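Local atomic coordinates of type II restriction enzyme NgoMIV (Neisseria gonorrhoeae, PDB entry 1FIU), a protein that cuts double-stranded DNA at the sequence 5'-GCCGGC-3' after the first G, working as a magnesium-dependent homotetramer. Residues I21-N26 with T55-L60; D49-E54 with H243-E248; Y108-H113 with M177-A182. All blocks are in the same frame, centred on the assembly; numbering follows the deposited sequence.

How the interactions relate
Interactions 1 and 2 are neighbours, with centres 15 Å apart. Interaction 1 joins the loops before and after helix 38-50, and interaction 2 uses the end of that helix. They touch where Leu22 CD2 packs on Leu51 CD2 at 3.6 Å. Interaction 3 lies on the opposite side of the chain's centre, 39 Å from interaction 1 and 35 Å from interaction 2, centre to centre. Interaction 1 is the one that reaches the DNA, through Arg59. None of the three holds the magnesium ions, which Asp140 and Cys186 bind. Side chains of Ile21, Phe244 and Leu180 each come to about 13 Å from a magnesium ion. Interactions 2 and 3 both touch the second subunit.

Interaction 1. Residues I21-N26 with T55-L60; sequences ILATNN and TVSERL. With nucleotides of chain D.
Thr55 O accepts two hydrogen bonds. Thr24 N donates to Thr55 O at 3.2 Å, with an N-H...O angle of 160°. Water 2 donates to it as well and also bonds Thr24 OG1, which stands beside its own backbone N (chi1 -57°). The partner bond runs from Ser57 N to Thr24 O at 2.8 Å. Thr24 O also receives a CA-H...O contact from Val56 CA at 3.0 Å. Together the two backbone bonds make a single parallel beta bridge between Thr24 and Val56. It joins the loops on either side of helix 38-50, and so ties the chain before that helix to the chain after it. Past the bridge, Asn25 OD1 accepts hydrogen bonds from Arg27 N and Val29 N, further along its own loop. Asn25 ND2 bonds water 3, which accepts from Arg59 N too. At the far end Ile21 CD1 meets Leu60 CD1 at 3.4 Å, a tight contact between side chains that cross at about a right angle. Beside it, water 1 links Ile21 O to Leu60 N. Arg59 faces the DNA with an extended side chain. Arg59 NE donates to OP1 of DG3 of chain D at 2.9 Å, and Arg59 NH2 donates to the same oxygen. OP1 lies in the guanidinium plane, at its edge. Arg59 NH2 has a second partner in Ala33 O.

Interaction 2. Residues D49-E54 with H243-E248; sequences DLLHSE and HFALYE
Leu51 and Glu248 carry most of this contact, and Leu50 adds to it. Two helix ends meet here. Helix 38-50 finishes in a Schellman motif, with His52 at positive phi, and Ala245 is the N-cap residue of helix 246-256. The side chain of Leu51 crosses that of Glu248 at about a right angle. Leu51 CD1 touches Glu248 CG at 3.4 Å. The other methyl, Leu51 CD2, meets Phe244 CE1 at 4.1 Å, obliquely to the ring. Leu51 CD1 further approaches Ala245 CB at 4.4 Å. Ala245 CB in turn sits over the centre of the Phe244 ring, 3.7 Å above its plane. Leu50 also packs on Glu248: Leu50 CB lies 3.7 Å from Glu248 CG, and Leu50 CD1 rests near Glu248 CA and O. The bend at chi2 of Glu248 (77°) turns CD out of an extended course, and Leu51 CD1 lies close to both CG and CD. The carboxylate is held from beyond the two segments, since Glu248 OE1 forms a salt bridge with Arg9. Helix 4-18, which bears that arginine, also packs on the contact through His13 against Leu51 and Leu16 against Phe244. On helix 246-256, Leu246 touches Tyr167 of the second subunit. The polar link between the segments is a bridging water: water 4 donates to Leu50 O at 3.1 Å and to Glu248 OE2 at 2.8 Å.

Interaction 3. Residues Y108-H113 with M177-A182; sequences YQQYAH and MPLLHA
Gln110 and Leu180 make the close-fitting, buried side of this contact. The Gln110 amide grips the backbone of Leu180 with two bonds. Leu180 N donates to Gln110 OE1 at 3.0 Å, and Gln110 NE2 donates to Leu180 O at 2.9 Å. Both are straight, at 168°, and each donor lies in the plane of the accepting carbonyl, on a lone pair. The pair fixes the rotation of the amide, whose side chain is bent at chi2 (102°) and crosses that of Leu180 at about a right angle. Tyr108 CB packs on Leu180 CB at 3.9 Å, and Leu180 CD2 approaches Tyr111 CE1 obliquely to the ring. Gln109 N donates to Pro178 O at 2.9 Å, nearly along the C=O axis. The same oxygen lies in the plane of the Tyr108 ring, at its edge.

Gln110, Leu180, Tyr108 and Tyr111 are buried, while Met177, Pro178, Gln109 and Ala112 are partly exposed. Pro178 CB meets Tyr108 CD2 at 4.0 Å. The Gln109 side chain lies alongside Leu179, with Gln109 CB near Leu179 CD2. One pair here is tight: Met177 CE presses on Ala112 CB at 3.3 Å.

Strand 179-187 belongs to the central mixed sheet of this PD-(D/E)XK-clan enzyme and also carries Cys186. It lies between strand 141-145, antiparallel, and strand 215-220, parallel; His181 and Ala182 form a classic beta bulge opposite Val143. Tyr108 packs on Ile142 and Thr144 of strand 141-145. Tyr111 OH bonds Leu205 O of helix 197-208, and the chain then enters helix 113-121.

Interaction 1. Residues I21-N26 with T55-L60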
loop_
_atom_site.group_PDB
_atom_site.type_symbol
_atom_site.label_atom_id
_atom_site.label_comp_id
_atom_site.label_asym_id
_atom_site.label_seq_id
_atom_site.Cartn_x
_atom_site.Cartn_y
_atom_site.Cartn_z
ATOM N N ILE I 21 38.418 -2.976 1.490
ATOM C CA ILE I 21 37.073 -2.493 1.159
ATOM C C ILE I 21 36.967 -1.135 1.839
ATOM O O ILE I 21 36.517 -0.157 1.237
ATOM C CB ILE I 21 35.974 -3.425 1.703
ATOM C CG1 ILE I 21 36.204 -4.871 1.194
ATOM C CG2 ILE I 21 34.607 -2.878 1.306
ATOM C CD1 ILE I 21 36.556 -4.966 -0.273
ATOM N N LEU I 22 37.377 -1.106 3.107
ATOM C CA LEU I 22 37.432 0.125 3.896
ATOM C C LEU I 22 38.923 0.481 4.002
ATOM O O LEU I 22 39.700 -0.260 4.612
ATOM C CB LEU I 22 36.880 -0.070 5.314
ATOM C CG LEU I 22 36.938 1.219 6.164
ATOM C CD1 LEU I 22 36.005 2.289 5.565
ATOM C CD2 LEU I 22 36.531 0.926 7.590
ATOM N N ALA I 23 39.320 1.598 3.402
ATOM C CA ALA I 23 40.732 2.016 3.452
ATOM C C ALA I 23 40.785 3.501 3.134
ATOM O O ALA I 23 39.742 4.143 2.990
ATOM C CB ALA I 23 41.552 1.229 2.449
ATOM N N THR I 24 41.994 4.045 3.031
ATOM C CA THR I 24 42.164 5.476 2.760
ATOM C C THR I 24 43.020 5.618 1.511
ATOM O O THR I 24 43.996 4.881 1.362
ATOM C CB THR I 24 42.890 6.164 3.950
ATOM O OG1 THR I 24 42.160 5.938 5.165
ATOM C CG2 THR I 24 43.027 7.646 3.719
ATOM N N ASN I 25 42.661 6.524 0.594
ATOM C CA ASN I 25 43.511 6.662 -0.590
ATOM C C ASN I 25 44.635 7.666 -0.328
ATOM O O ASN I 25 44.727 8.233 0.769
ATOM C CB ASN I 25 42.716 7.031 -1.861
ATOM C CG ASN I 25 42.136 8.437 -1.848
ATOM O OD1 ASN I 25 42.467 9.272 -1.018
ATOM N ND2 ASN I 25 41.266 8.702 -2.812
ATOM N N ASN I 26 45.488 7.887 -1.320
ATOM C CA ASN I 26 46.614 8.800 -1.118
ATOM C C ASN I 26 46.281 10.298 -1.054
ATOM O O ASN I 26 47.198 11.133 -0.986
ATOM C CB ASN I 26 47.715 8.527 -2.156
ATOM C CG ASN I 26 47.291 8.821 -3.572
ATOM O OD1 ASN I 26 46.287 9.485 -3.820
ATOM N ND2 ASN I 26 48.082 8.332 -4.529
ATOM N N THR I 55 45.737 1.012 6.226
ATOM C CA THR I 55 46.083 0.817 4.831
ATOM C C THR I 55 45.758 1.985 3.903
ATOM O O THR I 55 44.702 2.621 4.013
ATOM C CB THR I 55 45.392 -0.435 4.286
ATOM O OG1 THR I 55 45.816 -1.571 5.051
ATOM C CG2 THR I 55 45.732 -0.642 2.811
ATOM N N VAL I 56 46.697 2.278 3.013
ATOM C CA VAL I 56 46.491 3.322 2.025
ATOM C C VAL I 56 46.395 2.596 0.706
ATOM O O VAL I 56 47.306 1.850 0.324
ATOM C CB VAL I 56 47.663 4.332 1.936
ATOM C CG1 VAL I 56 47.440 5.255 0.714
ATOM C CG2 VAL I 56 47.733 5.168 3.218
ATOM N N SER I 57 45.283 2.783 0.013
ATOM C CA SER I 57 45.102 2.150 -1.282
ATOM C C SER I 57 44.019 2.901 -2.045
ATOM O O SER I 57 43.224 3.642 -1.455
ATOM C CB SER I 57 44.706 0.683 -1.110
ATOM O OG SER I 57 43.442 0.586 -0.485
ATOM N N GLU I 58 44.011 2.731 -3.362
ATOM C CA GLU I 58 43.016 3.389 -4.188
ATOM C C GLU I 58 41.645 2.805 -3.884
ATOM O O GLU I 58 41.523 1.621 -3.546
ATOM C CB GLU I 58 43.338 3.212 -5.676
ATOM C CG GLU I 58 44.411 4.180 -6.189
ATOM C CD GLU I 58 43.957 5.644 -6.171
ATOM O OE1 GLU I 58 43.085 6.014 -6.989
ATOM O OE2 GLU I 58 44.467 6.427 -5.338
ATOM N N ARG I 59 40.632 3.662 -3.962
ATOM C CA ARG I 59 39.242 3.280 -3.729
ATOM C C ARG I 59 38.900 2.150 -4.711
ATOM O O ARG I 59 39.185 2.234 -5.902
ATOM C CB ARG I 59 38.338 4.494 -3.989
ATOM C CG ARG I 59 36.935 4.385 -3.456
ATOM C CD ARG I 59 36.121 5.584 -3.946
ATOM N NE ARG I 59 34.863 5.698 -3.232
ATOM C CZ ARG I 59 34.615 6.584 -2.275
ATOM N NH1 ARG I 59 35.544 7.465 -1.903
ATOM N NH2 ARG I 59 33.431 6.577 -1.679
ATOM N N LEU I 60 38.290 1.085 -4.209
ATOM C CA LEU I 60 37.934 -0.011 -5.103
ATOM C C LEU I 60 36.746 0.382 -5.963
ATOM O O LEU I 60 35.969 1.271 -5.614
ATOM C CB LEU I 60 37.535 -1.260 -4.299
ATOM C CG LEU I 60 38.534 -1.822 -3.296
ATOM C CD1 LEU I 60 37.978 -3.125 -2.687
ATOM C CD2 LEU I 60 39.842 -2.069 -3.996
ATOM P P DG D 3 30.945 4.372 -3.696
ATOM O OP1 DG D 3 32.365 4.273 -3.301
ATOM O OP2 DG D 3 30.042 5.300 -2.945
ATOM O "O5'" DG D 3 30.837 4.792 -5.220
ATOM C "C5'" DG D 3 31.827 4.429 -6.175
ATOM C "C4'" DG D 3 32.286 5.661 -6.925
ATOM O "O4'" DG D 3 31.211 6.181 -7.736
ATOM C "C3'" DG D 3 32.727 6.816 -6.033
ATOM O "O3'" DG D 3 33.857 7.444 -6.645
ATOM C "C2'" DG D 3 31.490 7.695 -5.932
ATOM C "C1'" DG D 3 30.735 7.424 -7.227
ATOM N N9 DG D 3 29.292 7.293 -7.027
ATOM C C8 DG D 3 28.648 6.840 -5.899
ATOM N N7 DG D 3 27.342 6.847 -6.011
ATOM C C5 DG D 3 27.112 7.321 -7.297
ATOM C C6 DG D 3 25.895 7.537 -7.997
ATOM O O6 DG D 3 24.743 7.311 -7.620
ATOM N N1 DG D 3 26.118 8.056 -9.271
ATOM C C2 DG D 3 27.373 8.300 -9.818
ATOM N N2 DG D 3 27.400 8.795 -11.068
ATOM N N3 DG D 3 28.506 8.075 -9.184
ATOM C C4 DG D 3 28.308 7.604 -7.935
HETATM O O HOH W 1 36.506 0.731 -1.594
HETATM O O HOH W 2 43.319 3.713 6.164
HETATM O O HOH W 3 41.169 6.442 -4.769
#

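Interaction 2. Residues D49-E54 with H243-E248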
loop_
_atom_site.group_PDB
_atom_site.type_symbol
_atom_site.label_atom_id
_atom_site.label_comp_id
_atom_site.label_asym_id
_atom_site.label_seq_id
_atom_site.Cartn_x
_atom_site.Cartn_y
_atom_site.Cartn_z
ATOM N N ASP I 49 39.445 5.593 11.789
ATOM C CA ASP I 49 40.481 5.665 12.830
ATOM C C ASP I 49 40.065 4.798 14.022
ATOM O O ASP I 49 40.866 4.051 14.583
ATOM C CB ASP I 49 40.695 7.110 13.305
ATOM C CG ASP I 49 41.807 7.219 14.349
ATOM O OD1 ASP I 49 42.984 6.970 13.994
ATOM O OD2 ASP I 49 41.506 7.534 15.527
ATOM N N LEU I 50 38.797 4.893 14.401
ATOM C CA LEU I 50 38.295 4.110 15.510
ATOM C C LEU I 50 38.308 2.616 15.198
ATOM O O LEU I 50 38.262 1.785 16.108
ATOM C CB LEU I 50 36.888 4.576 15.869
ATOM C CG LEU I 50 36.890 5.934 16.580
ATOM C CD1 LEU I 50 35.449 6.340 16.846
ATOM C CD2 LEU I 50 37.691 5.850 17.887
ATOM N N LEU I 51 38.390 2.282 13.912
ATOM C CA LEU I 51 38.432 0.885 13.477
ATOM C C LEU I 51 39.873 0.427 13.251
ATOM O O LEU I 51 40.124 -0.713 12.850
ATOM C CB LEU I 51 37.621 0.729 12.191
ATOM C CG LEU I 51 36.158 0.299 12.368
ATOM C CD1 LEU I 51 35.399 1.267 13.248
ATOM C CD2 LEU I 51 35.505 0.202 11.004
ATOM N N HIS I 52 40.808 1.337 13.514
ATOM C CA HIS I 52 42.239 1.095 13.355
ATOM C C HIS I 52 42.673 0.821 11.917
ATOM O O HIS I 52 43.594 0.034 11.665
ATOM C CB HIS I 52 42.687 -0.054 14.265
ATOM C CG HIS I 52 42.279 0.122 15.693
ATOM N ND1 HIS I 52 42.726 1.168 16.473
ATOM C CD2 HIS I 52 41.456 -0.611 16.481
ATOM C CE1 HIS I 52 42.196 1.071 17.679
ATOM N NE2 HIS I 52 41.421 0.001 17.712
ATOM N N SER I 53 42.012 1.474 10.964
ATOM C CA SER I 53 42.364 1.308 9.562
ATOM C C SER I 53 43.695 2.012 9.351
ATOM O O SER I 53 43.866 3.150 9.795
ATOM C CB SER I 53 41.321 1.960 8.656
ATOM O OG SER I 53 41.666 1.809 7.287
ATOM N N GLU I 54 44.623 1.358 8.662
ATOM C CA GLU I 54 45.938 1.971 8.426
ATOM C C GLU I 54 46.362 1.909 6.967
ATOM O O GLU I 54 47.221 2.666 6.509
ATOM C CB GLU I 54 47.002 1.282 9.303
ATOM C CG GLU I 54 46.808 1.519 10.793
ATOM C CD GLU I 54 47.858 0.833 11.663
ATOM O OE1 GLU I 54 48.837 0.273 11.115
ATOM O OE2 GLU I 54 47.695 0.865 12.906
ATOM N N HIS I 243 23.626 -0.161 10.963
ATOM C CA HIS I 243 24.854 0.499 10.539
ATOM C C HIS I 243 26.066 -0.384 10.838
ATOM O O HIS I 243 26.150 -0.996 11.916
ATOM C CB HIS I 243 25.004 1.856 11.271
ATOM C CG HIS I 243 26.041 2.756 10.660
ATOM N ND1 HIS I 243 27.342 2.817 11.112
ATOM C CD2 HIS I 243 25.981 3.564 9.575
ATOM C CE1 HIS I 243 28.043 3.624 10.327
ATOM N NE2 HIS I 243 27.240 4.091 9.385
ATOM N N PHE I 244 27.012 -0.417 9.901
ATOM C CA PHE I 244 28.195 -1.252 10.054
ATOM C C PHE I 244 29.114 -0.872 11.212
ATOM O O PHE I 244 29.922 -1.693 11.656
ATOM C CB PHE I 244 29.001 -1.302 8.738
ATOM C CG PHE I 244 30.109 -0.276 8.641
ATOM C CD1 PHE I 244 31.429 -0.689 8.465
ATOM C CD2 PHE I 244 29.832 1.101 8.680
ATOM C CE1 PHE I 244 32.458 0.248 8.315
ATOM C CE2 PHE I 244 30.867 2.042 8.530
ATOM C CZ PHE I 244 32.170 1.609 8.347
ATOM N N ALA I 245 28.971 0.351 11.721
ATOM C CA ALA I 245 29.828 0.801 12.824
ATOM C C ALA I 245 29.109 1.899 13.588
ATOM O O ALA I 245 29.565 3.041 13.677
ATOM C CB ALA I 245 31.158 1.318 12.253
ATOM N N LEU I 246 27.992 1.538 14.191
ATOM C CA LEU I 246 27.185 2.529 14.868
ATOM C C LEU I 246 27.845 3.250 16.038
ATOM O O LEU I 246 27.700 4.469 16.159
ATOM C CB LEU I 246 25.870 1.897 15.347
ATOM C CG LEU I 246 24.816 2.950 15.732
ATOM C CD1 LEU I 246 24.089 3.466 14.492
ATOM C CD2 LEU I 246 23.828 2.354 16.694
ATOM N N TYR I 247 28.535 2.495 16.891
ATOM C CA TYR I 247 29.189 3.063 18.069
ATOM C C TYR I 247 30.228 4.100 17.663
ATOM O O TYR I 247 30.325 5.167 18.284
ATOM C CB TYR I 247 29.860 1.957 18.880
ATOM C CG TYR I 247 28.933 0.794 19.210
ATOM C CD1 TYR I 247 29.439 -0.503 19.329
ATOM C CD2 TYR I 247 27.558 0.992 19.358
ATOM C CE1 TYR I 247 28.596 -1.584 19.575
ATOM C CE2 TYR I 247 26.695 -0.087 19.608
ATOM C CZ TYR I 247 27.227 -1.371 19.708
ATOM O OH TYR I 247 26.397 -2.454 19.906
ATOM N N GLU I 248 30.992 3.780 16.628
ATOM C CA GLU I 248 32.032 4.673 16.136
ATOM C C GLU I 248 31.423 5.917 15.491
ATOM O O GLU I 248 31.945 7.031 15.665
ATOM C CB GLU I 248 32.936 3.928 15.160
ATOM C CG GLU I 248 33.686 2.749 15.787
ATOM C CD GLU I 248 32.834 1.490 16.005
ATOM O OE1 GLU I 248 31.636 1.471 15.627
ATOM O OE2 GLU I 248 33.386 0.511 16.557
HETATM O O HOH W 4 36.028 -0.250 16.701
#

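Interaction 3. Residues Y108-H113 with M177-A182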
loop_
_atom_site.group_PDB
_atom_site.type_symbol
_atom_site.label_atom_id
_atom_site.label_comp_id
_atom_site.label_asym_id
_atom_site.label_seq_id
_atom_site.Cartn_x
_atom_site.Cartn_y
_atom_site.Cartn_z
ATOM N N TYR I 108 11.055 -20.339 -2.406
ATOM C CA TYR I 108 10.602 -20.345 -1.018
ATOM C C TYR I 108 9.096 -20.273 -0.923
ATOM O O TYR I 108 8.411 -19.678 -1.753
ATOM C CB TYR I 108 11.281 -19.207 -0.249
ATOM C CG TYR I 108 12.767 -19.347 -0.424
ATOM C CD1 TYR I 108 13.453 -18.537 -1.311
ATOM C CD2 TYR I 108 13.444 -20.421 0.153
ATOM C CE1 TYR I 108 14.802 -18.804 -1.646
ATOM C CE2 TYR I 108 14.770 -20.701 -0.169
ATOM C CZ TYR I 108 15.440 -19.890 -1.074
ATOM O OH TYR I 108 16.734 -20.199 -1.442
ATOM N N GLN I 109 8.596 -20.912 0.109
ATOM C CA GLN I 109 7.180 -21.060 0.293
ATOM C C GLN I 109 6.270 -19.862 0.108
ATOM O O GLN I 109 5.295 -19.938 -0.636
ATOM C CB GLN I 109 6.954 -21.679 1.652
ATOM C CG GLN I 109 5.742 -22.513 1.699
ATOM C CD GLN I 109 5.686 -23.322 2.967
ATOM O OE1 GLN I 109 6.593 -24.121 3.269
ATOM N NE2 GLN I 109 4.629 -23.117 3.731
ATOM N N GLN I 110 6.585 -18.750 0.771
ATOM C CA GLN I 110 5.705 -17.602 0.681
ATOM C C GLN I 110 5.624 -16.945 -0.677
ATOM O O GLN I 110 4.724 -16.149 -0.906
ATOM C CB GLN I 110 6.093 -16.527 1.709
ATOM C CG GLN I 110 6.292 -17.065 3.107
ATOM C CD GLN I 110 7.753 -17.218 3.428
ATOM O OE1 GLN I 110 8.469 -18.013 2.797
ATOM N NE2 GLN I 110 8.226 -16.423 4.395
ATOM N N TYR I 111 6.548 -17.272 -1.586
ATOM C CA TYR I 111 6.550 -16.651 -2.913
ATOM C C TYR I 111 6.615 -17.653 -4.076
ATOM O O TYR I 111 6.840 -17.257 -5.231
ATOM C CB TYR I 111 7.742 -15.690 -3.019
ATOM C CG TYR I 111 7.723 -14.607 -1.942
ATOM C CD1 TYR I 111 8.441 -14.764 -0.757
ATOM C CD2 TYR I 111 6.887 -13.498 -2.067
ATOM C CE1 TYR I 111 8.324 -13.833 0.295
ATOM C CE2 TYR I 111 6.750 -12.559 -1.012
ATOM C CZ TYR I 111 7.468 -12.743 0.146
ATOM O OH TYR I 111 7.309 -11.874 1.195
ATOM N N ALA I 112 6.374 -18.920 -3.778
ATOM C CA ALA I 112 6.458 -19.963 -4.818
ATOM C C ALA I 112 5.498 -19.737 -5.980
ATOM O O ALA I 112 5.777 -20.162 -7.101
ATOM C CB ALA I 112 6.213 -21.326 -4.192
ATOM N N HIS I 113 4.368 -19.077 -5.734
ATOM C CA HIS I 113 3.414 -18.820 -6.806
ATOM C C HIS I 113 3.903 -17.856 -7.879
ATOM O O HIS I 113 3.279 -17.745 -8.923
ATOM C CB HIS I 113 2.096 -18.263 -6.242
ATOM C CG HIS I 113 2.278 -17.034 -5.405
ATOM N ND1 HIS I 113 2.930 -17.070 -4.193
ATOM C CD2 HIS I 113 1.891 -15.747 -5.590
ATOM C CE1 HIS I 113 2.936 -15.862 -3.659
ATOM N NE2 HIS I 113 2.314 -15.041 -4.483
ATOM N N MET I 177 8.272 -26.297 0.102
ATOM C CA MET I 177 9.606 -25.701 -0.012
ATOM C C MET I 177 10.083 -25.020 1.269
ATOM O O MET I 177 9.300 -24.823 2.197
ATOM C CB MET I 177 9.576 -24.671 -1.135
ATOM C CG MET I 177 9.154 -25.250 -2.481
ATOM S SD MET I 177 8.173 -24.065 -3.435
ATOM C CE MET I 177 6.616 -24.160 -2.517
ATOM N N PRO I 178 11.376 -24.636 1.325
ATOM C CA PRO I 178 11.885 -23.971 2.529
ATOM C C PRO I 178 11.190 -22.623 2.695
ATOM O O PRO I 178 10.606 -22.108 1.755
ATOM C CB PRO I 178 13.367 -23.781 2.239
ATOM C CG PRO I 178 13.669 -24.820 1.217
ATOM C CD PRO I 178 12.459 -24.839 0.346
ATOM N N LEU I 179 11.287 -22.067 3.890
ATOM C CA LEU I 179 10.673 -20.773 4.210
ATOM C C LEU I 179 11.697 -19.641 4.148
ATOM O O LEU I 179 12.843 -19.807 4.557
ATOM C CB LEU I 179 10.081 -20.828 5.622
ATOM C CG LEU I 179 8.832 -21.723 5.765
ATOM C CD1 LEU I 179 8.727 -22.277 7.187
ATOM C CD2 LEU I 179 7.586 -20.890 5.402
ATOM N N LEU I 180 11.277 -18.495 3.614
ATOM C CA LEU I 180 12.161 -17.326 3.553
ATOM C C LEU I 180 12.041 -16.639 4.921
ATOM O O LEU I 180 10.959 -16.186 5.302
ATOM C CB LEU I 180 11.741 -16.384 2.412
ATOM C CG LEU I 180 12.603 -15.113 2.287
ATOM C CD1 LEU I 180 14.071 -15.511 2.115
ATOM C CD2 LEU I 180 12.117 -14.253 1.112
ATOM N N HIS I 181 13.150 -16.577 5.660
ATOM C CA HIS I 181 13.148 -15.991 6.995
ATOM C C HIS I 181 13.454 -14.499 6.944
ATOM O O HIS I 181 12.846 -13.710 7.678
ATOM C CB HIS I 181 14.204 -16.683 7.872
ATOM C CG HIS I 181 14.179 -16.235 9.297
ATOM N ND1 HIS I 181 15.230 -15.574 9.902
ATOM C CD2 HIS I 181 13.209 -16.347 10.230
ATOM C CE1 HIS I 181 14.901 -15.306 11.154
ATOM N NE2 HIS I 181 13.685 -15.768 11.377
ATOM N N ALA I 182 14.391 -14.123 6.089
ATOM C CA ALA I 182 14.787 -12.717 6.003
ATOM C C ALA I 182 15.355 -12.286 4.672
ATOM O O ALA I 182 16.025 -13.065 3.974
ATOM C CB ALA I 182 15.842 -12.402 7.089
#